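Local coordinates for protein kinase A regulatory subunit, putative (Trypanosoma cruzi, PDB 6FTF) that binds nucleoside analogues such as 7-cyano-7-deazainosine as the regulatory subunit of a cAMP-independent protein kinase A, and probably releases the catalytic subunit in response, at the 7-cyano-7-deazainosine site. Sequence-based numbering; all coordinates share one arbitrary frame.

Site 1 and site 2 lie in one chain, the centres of their C-alpha atoms about 37 Å apart, and they share no residue. Each uses one of two tandem cyclic nucleotide-binding domains in the same way: strand 91-95 or 209-215 covers one face of the base, and helix 111-116 or 235-240 supplies a glutamate, Glu113 or Glu237, to the 3'- and 5'-hydroxyls. The lid differs. Site 1 borrows Tyr172 from helix 171-178, whereas site 2 is closed by the C-terminal segments 282-284 and 285-293. Tyr172 thus may make occupancy of site 1 felt by the second half of the subunit.

Site 1: the 7-cyano-7-deazainosine site. Residues 73, 93, 95, 101, 103, 108-113, 120-122, 124, 172. With 7CI (7-cyano-7-deazainosine), chain B.
The ribose 3'-hydroxyl O3 of 7CI is gripped by four groups, two firmly and two weakly. Gly110 N donates to O3 at 2.9 Å, and O3 donates to Glu113 OE1 at 2.7 Å; the amide of Leu112 adds a weak donor and Glu111 OE2 a weak, competing acceptor for the one proton of O3. Gly110 and the start of helix 111-116 belong to the phosphate-binding cassette of the cyclic nucleotide-binding fold, here serving a nucleoside that carries no phosphate. Glu113 clasps the sugar with both carboxylate oxygens, each through its syn lone pair: while OE1 holds O3, OE2 receives the 5'-hydroxyl O4 at 2.7 Å. The anti lone pair of Glu113 OE2 takes a nearly straight bond (170° at H) from Val121 N at 2.9 Å, which fixes the carboxylate, while Ala122 N donates to O4. A negative charge on Glu113 would probably disfavour a cyclic phosphate here.

Glu111, with CG in the crowded position between backbone N and carbonyl carbon (chi1 85°), folds back so that the syn lone pair of OE2 accepts the 2'-hydroxyl O2 of 7CI at 2.7 Å. Its other oxygen, OE1, is met from above the carboxylate plane by Tyr172 OH at 2.6 Å. Lys103 NZ donates to that same Tyr172 OH at 2.8 Å and also to Ala108 O, nearly along the C=O axis, so the phenol is held at its tip, and the nearby ammonium may sharpen its polarity.

Thus anchored, the Tyr172 ring lies flat over the six-membered ring of 7CI, centroids 3.6 Å apart and planes 13° from parallel. Ile93 presses CG2 on the opposite face, over the five-membered ring, with CD1 turned toward the ribose. Tyr101 stands across the outer end of the base: C3 points at the face of its ring, offset toward the rim. At the other extremity, poorly ordered Lys95 reaches alongside the cyano nitrogen N4 and donates to it through NZ.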
# COMPACT_ATOMS: atom_id res chain seq x y z
N MET A 73 2.57 4.71 -23.09
CA MET A 73 3.75 3.97 -23.50
C MET A 73 3.26 2.74 -24.24
O MET A 73 2.11 2.32 -24.07
CB MET A 73 4.64 3.61 -22.30
CG MET A 73 3.95 2.80 -21.23
SD MET A 73 4.93 2.64 -19.70
CE MET A 73 4.76 4.30 -19.06
N ILE A 93 -3.98 -1.63 -19.26
CA ILE A 93 -2.73 -2.33 -19.50
C ILE A 93 -3.03 -3.44 -20.49
O ILE A 93 -3.86 -4.32 -20.21
CB ILE A 93 -2.15 -2.91 -18.20
CG1 ILE A 93 -2.02 -1.82 -17.13
CG2 ILE A 93 -0.82 -3.60 -18.45
CD1 ILE A 93 -1.18 -0.62 -17.56
N LYS A 95 -1.56 -6.45 -22.96
CA LYS A 95 -0.52 -7.40 -23.32
C LYS A 95 -1.02 -8.26 -24.46
O LYS A 95 -2.11 -8.83 -24.38
CB LYS A 95 -0.19 -8.32 -22.15
CG LYS A 95 0.69 -7.71 -21.09
CD LYS A 95 1.47 -8.79 -20.35
CE LYS A 95 2.86 -8.96 -20.92
NZ LYS A 95 3.74 -9.76 -20.01
N TYR A 101 -5.27 -5.39 -17.02
CA TYR A 101 -5.32 -4.67 -15.76
C TYR A 101 -5.84 -3.27 -16.05
O TYR A 101 -5.69 -2.78 -17.17
CB TYR A 101 -3.92 -4.58 -15.14
CG TYR A 101 -3.87 -4.12 -13.71
CD1 TYR A 101 -3.98 -5.02 -12.66
CD2 TYR A 101 -3.65 -2.78 -13.40
CE1 TYR A 101 -3.90 -4.59 -11.34
CE2 TYR A 101 -3.57 -2.35 -12.09
CZ TYR A 101 -3.69 -3.26 -11.07
OH TYR A 101 -3.62 -2.84 -9.76
N LYS A 103 -5.54 0.60 -14.61
CA LYS A 103 -4.89 1.58 -13.74
C LYS A 103 -5.82 2.77 -13.52
O LYS A 103 -6.36 3.33 -14.49
CB LYS A 103 -3.59 2.07 -14.38
CG LYS A 103 -2.44 1.04 -14.37
CD LYS A 103 -1.74 0.96 -13.02
CE LYS A 103 -0.65 -0.09 -12.98
NZ LYS A 103 0.13 0.01 -11.73
N ALA A 108 0.47 4.13 -10.50
CA ALA A 108 1.65 4.41 -11.30
C ALA A 108 1.73 3.51 -12.52
O ALA A 108 1.31 2.35 -12.49
CB ALA A 108 2.91 4.13 -10.47
N VAL A 109 2.31 4.04 -13.60
CA VAL A 109 2.75 3.24 -14.73
C VAL A 109 4.19 3.60 -15.07
O VAL A 109 4.61 4.75 -14.95
CB VAL A 109 1.85 3.33 -15.98
CG1 VAL A 109 0.49 2.69 -15.70
CG2 VAL A 109 1.71 4.78 -16.45
N GLY A 110 4.93 2.59 -15.53
CA GLY A 110 6.33 2.74 -15.89
C GLY A 110 7.29 2.21 -14.86
O GLY A 110 8.50 2.19 -15.10
N GLU A 111 6.78 1.77 -13.71
CA GLU A 111 7.66 1.34 -12.64
C GLU A 111 8.33 0.01 -12.93
O GLU A 111 9.44 -0.23 -12.47
CB GLU A 111 6.89 1.30 -11.31
CG GLU A 111 6.12 0.03 -11.00
CD GLU A 111 4.96 -0.26 -11.92
OE1 GLU A 111 4.52 -1.45 -11.89
OE2 GLU A 111 4.46 0.64 -12.62
N LEU A 112 7.67 -0.86 -13.69
CA LEU A 112 8.26 -2.15 -14.01
C LEU A 112 9.54 -1.97 -14.80
O LEU A 112 10.57 -2.60 -14.52
CB LEU A 112 7.23 -2.95 -14.81
CG LEU A 112 7.44 -4.43 -15.10
CD1 LEU A 112 7.55 -5.23 -13.84
CD2 LEU A 112 6.25 -4.92 -15.89
N GLU A 113 9.50 -1.06 -15.77
CA GLU A 113 10.64 -0.78 -16.62
C GLU A 113 11.77 -0.11 -15.86
O GLU A 113 12.95 -0.39 -16.12
CB GLU A 113 10.18 0.12 -17.76
CG GLU A 113 9.23 -0.57 -18.73
CD GLU A 113 7.83 -0.85 -18.20
OE1 GLU A 113 7.35 -0.15 -17.27
OE2 GLU A 113 7.18 -1.78 -18.72
N VAL A 120 9.59 -1.31 -22.47
CA VAL A 120 8.20 -1.33 -22.04
C VAL A 120 7.61 -2.71 -22.25
O VAL A 120 7.63 -3.26 -23.36
CB VAL A 120 7.40 -0.24 -22.76
CG1 VAL A 120 5.93 -0.35 -22.39
CG2 VAL A 120 7.95 1.15 -22.39
N VAL A 121 7.04 -3.27 -21.18
CA VAL A 121 6.51 -4.62 -21.22
C VAL A 121 5.11 -4.66 -21.82
O VAL A 121 4.78 -5.55 -22.62
CB VAL A 121 6.55 -5.23 -19.81
CG1 VAL A 121 5.88 -6.60 -19.76
CG2 VAL A 121 7.99 -5.32 -19.31
N ALA A 122 4.25 -3.72 -21.43
CA ALA A 122 2.85 -3.70 -21.86
C ALA A 122 2.48 -2.31 -22.33
O ALA A 122 3.05 -1.30 -21.89
CB ALA A 122 1.92 -4.09 -20.71
N VAL A 124 0.12 0.90 -22.45
CA VAL A 124 -0.72 1.62 -21.50
C VAL A 124 -1.58 2.59 -22.30
O VAL A 124 -1.05 3.54 -22.88
CB VAL A 124 0.13 2.37 -20.47
CG1 VAL A 124 -0.78 3.12 -19.53
CG2 VAL A 124 1.05 1.40 -19.73
N TYR A 172 1.83 -9.62 -9.61
CA TYR A 172 1.96 -8.16 -9.67
C TYR A 172 1.34 -7.53 -8.44
O TYR A 172 1.93 -6.65 -7.83
CB TYR A 172 1.29 -7.62 -10.94
CG TYR A 172 1.49 -6.13 -11.14
CD1 TYR A 172 0.59 -5.20 -10.60
CD2 TYR A 172 2.57 -5.64 -11.86
CE1 TYR A 172 0.77 -3.84 -10.78
CE2 TYR A 172 2.75 -4.28 -12.04
CZ TYR A 172 1.85 -3.39 -11.48
OH TYR A 172 2.00 -2.03 -11.65
C1 7CI B . 1.98 -1.82 -15.98
N1 7CI B . 1.90 -3.31 -16.01
O1 7CI B . 2.18 -1.36 -17.31
C2 7CI B . 1.06 -4.03 -15.27
N2 7CI B . 0.15 -3.63 -14.34
O2 7CI B . 2.80 -0.14 -14.59
C3 7CI B . -0.56 -4.58 -13.71
N3 7CI B . -0.39 -5.94 -14.01
O3 7CI B . 5.14 -0.25 -15.76
C4 7CI B . 0.52 -6.35 -14.94
N4 7CI B . 3.29 -7.53 -17.83
C5 7CI B . 1.29 -5.40 -15.62
O5 7CI B . 0.62 -7.59 -15.14
C6 7CI B . 2.31 -5.45 -16.64
C7 7CI B . 2.63 -4.10 -16.85
C8 7CI B . 2.84 -6.59 -17.29
C9 7CI B . 3.11 -1.33 -15.20
C10 7CI B . 4.15 -1.19 -16.19
C11 7CI B . 3.39 -0.63 -17.38
C12 7CI B . 4.11 -0.88 -18.78
O4 7CI B . 4.52 -2.22 -18.88

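Site 2: the 7-cyano-7-deazainosine site. Residues 193, 212, 224-225, 227, 233-237, 244-246, 248, 283-284, 286-287, 290. With 7CI (7-cyano-7-deazainosine), chain C.
Tyr284 and Leu236 lie on one side of the base of 7CI and Val212 on the other, so the flat heterocycle is clamped between an aromatic ring with a leucine methyl beside it on one face and a valine methyl on the other. The Tyr284 ring is almost parallel to the six-membered ring (3° between planes) but slipped, with centroids 4.2 Å apart and C3 near its rim. Beside it, Leu236 CD1 sits beneath the five-membered ring, 3.7 Å from its centroid, and Val212 CG1, anti to its backbone N, covers the opposite face of that ring. Leu236 CD1 is itself capped by Tyr287, which lays the centre of one ring face against the methyl, a second-shell prop for the clamp.

Tyr286 turns differently: its CD2/CE2 edge points in plane at the cyano nitrogen N4, while Val224 CG2 rests on one of its faces. Phe227 likewise offers an edge, CE2 approaching N2 of 7CI in plane.

Polar groups read the rim of the base. N3 donates to the backbone Lys283 O at 2.7 Å, 167° at H, arriving above the carbonyl plane; Tyr287 N makes a weak bond to the 6-oxo O5. This pairing of donor and acceptor suits an inosine-like base.

Around the ribose, Glu237 bends at chi2 (70°) to span two hydroxyls: OE1 takes the 3'-hydroxyl O3 through its syn lone pair at 2.7 Å, and OE2 takes the 5'-hydroxyl O4, also at 2.7 Å, from above the carboxylate plane. Gly234 N donates to the 2'-hydroxyl O2 at 3.0 Å, and Leu236 N to O3. A water joins O2 to Glu235 OE2 and to Tyr284 OH, the latter 2.6 Å from the water O, tying the stacking ring to the sugar.

The ligand is fully buried in the cyclic nucleotide-binding fold, between strands 209-215 and 221-228, the phosphate-binding cassette with helix 235-240, and a lid formed by 3-10 helix 282-284 and helix 285-293.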
# COMPACT_ATOMS: atom_id res chain seq x y z
N ILE A 193 -1.50 -4.12 19.15
CA ILE A 193 -2.51 -3.07 19.08
C ILE A 193 -3.04 -2.85 20.49
O ILE A 193 -3.32 -3.81 21.20
CB ILE A 193 -3.65 -3.45 18.11
CG1 ILE A 193 -3.11 -3.55 16.70
CG2 ILE A 193 -4.80 -2.44 18.20
CD1 ILE A 193 -4.09 -4.16 15.66
N VAL A 212 -6.84 -11.59 21.05
CA VAL A 212 -7.64 -10.39 20.89
C VAL A 212 -8.43 -10.21 22.18
O VAL A 212 -9.10 -11.14 22.62
CB VAL A 212 -8.59 -10.53 19.69
CG1 VAL A 212 -9.46 -9.31 19.53
CG2 VAL A 212 -7.81 -10.78 18.41
N VAL A 224 -11.39 -12.49 23.43
CA VAL A 224 -12.32 -12.76 22.35
C VAL A 224 -11.92 -14.00 21.56
O VAL A 224 -12.75 -14.88 21.31
CB VAL A 224 -12.41 -11.52 21.45
CG1 VAL A 224 -13.25 -11.80 20.22
CG2 VAL A 224 -13.00 -10.37 22.21
N CYS A 225 -10.67 -14.09 21.14
CA CYS A 225 -10.21 -15.19 20.30
C CYS A 225 -8.69 -15.10 20.16
O CYS A 225 -8.06 -14.19 20.71
CB CYS A 225 -10.87 -15.18 18.92
SG CYS A 225 -10.35 -13.82 17.82
N PHE A 227 -5.48 -15.59 16.98
CA PHE A 227 -5.10 -15.69 15.57
C PHE A 227 -3.65 -16.16 15.52
O PHE A 227 -2.90 -16.05 16.49
CB PHE A 227 -5.25 -14.35 14.84
CG PHE A 227 -6.66 -13.92 14.64
CD1 PHE A 227 -7.52 -14.65 13.83
CD2 PHE A 227 -7.13 -12.77 15.21
CE1 PHE A 227 -8.83 -14.24 13.64
CE2 PHE A 227 -8.44 -12.36 15.01
CZ PHE A 227 -9.27 -13.10 14.22
N ILE A 233 -4.61 -8.80 11.48
CA ILE A 233 -5.30 -7.97 12.45
C ILE A 233 -5.12 -6.51 12.07
O ILE A 233 -4.13 -6.14 11.43
CB ILE A 233 -4.87 -8.20 13.93
CG1 ILE A 233 -3.38 -7.93 14.16
CG2 ILE A 233 -5.31 -9.58 14.42
CD1 ILE A 233 -2.47 -9.16 14.11
N GLY A 234 -6.08 -5.68 12.45
CA GLY A 234 -6.05 -4.25 12.23
C GLY A 234 -6.96 -3.77 11.13
O GLY A 234 -7.15 -2.55 10.98
N GLU A 235 -7.58 -4.66 10.37
CA GLU A 235 -8.36 -4.22 9.23
C GLU A 235 -9.72 -3.64 9.62
O GLU A 235 -10.30 -2.89 8.83
CB GLU A 235 -8.58 -5.34 8.21
CG GLU A 235 -9.58 -6.40 8.61
CD GLU A 235 -9.05 -7.39 9.62
OE1 GLU A 235 -7.83 -7.37 9.92
OE2 GLU A 235 -9.89 -8.21 10.10
N LEU A 236 -10.26 -3.97 10.80
CA LEU A 236 -11.64 -3.58 11.07
C LEU A 236 -11.77 -2.07 11.13
O LEU A 236 -12.73 -1.48 10.61
CB LEU A 236 -12.13 -4.19 12.38
CG LEU A 236 -12.15 -5.71 12.43
CD1 LEU A 236 -12.73 -6.18 13.75
CD2 LEU A 236 -12.95 -6.32 11.27
N GLU A 237 -10.81 -1.42 11.76
CA GLU A 237 -10.82 0.04 11.86
C GLU A 237 -10.70 0.69 10.50
O GLU A 237 -11.24 1.79 10.29
CB GLU A 237 -9.66 0.48 12.75
CG GLU A 237 -9.83 0.09 14.22
CD GLU A 237 -9.70 -1.40 14.52
OE1 GLU A 237 -8.88 -2.09 13.87
OE2 GLU A 237 -10.43 -1.89 15.42
N THR A 244 -9.55 1.72 17.53
CA THR A 244 -9.43 0.30 17.80
C THR A 244 -10.33 -0.12 18.95
O THR A 244 -10.47 0.58 19.96
CB THR A 244 -7.97 -0.09 18.07
OG1 THR A 244 -7.51 0.65 19.18
CG2 THR A 244 -7.08 0.15 16.87
N VAL A 245 -10.95 -1.28 18.78
CA VAL A 245 -11.95 -1.79 19.69
C VAL A 245 -11.46 -3.00 20.46
O VAL A 245 -12.23 -3.59 21.22
CB VAL A 245 -13.27 -2.07 18.95
CG1 VAL A 245 -13.94 -0.76 18.57
CG2 VAL A 245 -13.02 -2.88 17.68
N ALA A 246 -10.21 -3.40 20.29
CA ALA A 246 -9.63 -4.49 21.05
C ALA A 246 -8.13 -4.30 21.15
O ALA A 246 -7.52 -3.65 20.29
CB ALA A 246 -9.90 -5.83 20.37
N VAL A 248 -4.61 -6.35 20.85
CA VAL A 248 -4.06 -7.57 20.26
C VAL A 248 -2.69 -7.77 20.88
O VAL A 248 -1.83 -6.89 20.79
CB VAL A 248 -3.97 -7.50 18.73
CG1 VAL A 248 -3.43 -8.81 18.21
CG2 VAL A 248 -5.33 -7.17 18.13
N LYS A 283 -15.76 -15.92 15.12
CA LYS A 283 -14.73 -15.26 15.92
C LYS A 283 -14.96 -13.76 16.03
O LYS A 283 -14.33 -13.12 16.88
CB LYS A 283 -13.34 -15.54 15.36
CG LYS A 283 -12.96 -17.01 15.44
CD LYS A 283 -11.68 -17.36 14.67
CE LYS A 283 -10.41 -17.11 15.48
NZ LYS A 283 -9.19 -17.86 14.96
N TYR A 284 -15.84 -13.19 15.19
CA TYR A 284 -16.15 -11.76 15.19
C TYR A 284 -17.55 -11.47 15.73
O TYR A 284 -18.05 -10.36 15.53
CB TYR A 284 -15.95 -11.17 13.79
CG TYR A 284 -14.52 -11.22 13.28
CD1 TYR A 284 -13.97 -12.40 12.77
CD2 TYR A 284 -13.72 -10.09 13.28
CE1 TYR A 284 -12.68 -12.43 12.30
CE2 TYR A 284 -12.42 -10.12 12.80
CZ TYR A 284 -11.91 -11.29 12.31
OH TYR A 284 -10.61 -11.38 11.83
N TYR A 286 -18.24 -10.84 18.81
CA TYR A 286 -18.04 -9.70 19.71
C TYR A 286 -18.08 -8.38 18.93
O TYR A 286 -18.77 -7.44 19.31
CB TYR A 286 -16.72 -9.90 20.46
CG TYR A 286 -16.35 -8.71 21.31
CD1 TYR A 286 -16.80 -8.58 22.61
CD2 TYR A 286 -15.58 -7.70 20.79
CE1 TYR A 286 -16.49 -7.47 23.37
CE2 TYR A 286 -15.26 -6.58 21.54
CZ TYR A 286 -15.72 -6.48 22.82
OH TYR A 286 -15.43 -5.37 23.57
N TYR A 287 -17.35 -8.31 17.82
CA TYR A 287 -17.31 -7.10 17.01
C TYR A 287 -18.68 -6.74 16.47
O TYR A 287 -19.02 -5.56 16.38
CB TYR A 287 -16.35 -7.27 15.85
CG TYR A 287 -16.19 -6.05 14.98
CD1 TYR A 287 -15.74 -4.85 15.50
CD2 TYR A 287 -16.43 -6.12 13.63
CE1 TYR A 287 -15.55 -3.73 14.70
CE2 TYR A 287 -16.23 -5.04 12.81
CZ TYR A 287 -15.79 -3.84 13.34
OH TYR A 287 -15.59 -2.78 12.50
N VAL A 290 -20.26 -4.77 19.03
CA VAL A 290 -19.67 -3.44 19.08
C VAL A 290 -20.34 -2.54 18.05
O VAL A 290 -20.70 -1.39 18.33
CB VAL A 290 -18.15 -3.52 18.84
CG1 VAL A 290 -17.56 -2.14 18.62
CG2 VAL A 290 -17.46 -4.16 19.99
C1 7CI C . -9.19 -7.43 15.93
N1 7CI C . -10.59 -7.61 16.49
O1 7CI C . -8.49 -6.48 16.71
C2 7CI C . -11.26 -8.75 16.44
N2 7CI C . -10.88 -9.95 15.95
O2 7CI C . -8.15 -7.34 13.81
C3 7CI C . -11.72 -10.99 16.10
N3 7CI C . -12.99 -10.81 16.66
O3 7CI C . -8.71 -4.75 13.57
C4 7CI C . -13.41 -9.60 17.13
N4 7CI C . -14.43 -5.77 18.57
C5 7CI C . -12.52 -8.50 17.06
O5 7CI C . -14.59 -9.52 17.58
C6 7CI C . -12.55 -7.10 17.47
C7 7CI C . -11.30 -6.63 17.09
C8 7CI C . -13.58 -6.38 18.07
C9 7CI C . -9.22 -6.88 14.54
C10 7CI C . -9.17 -5.46 14.76
C11 7CI C . -8.13 -5.37 15.90
C12 7CI C . -8.23 -4.04 16.76
O4 7CI C . -9.55 -3.79 17.10
O HOH W 1 -8.81 -9.49 12.16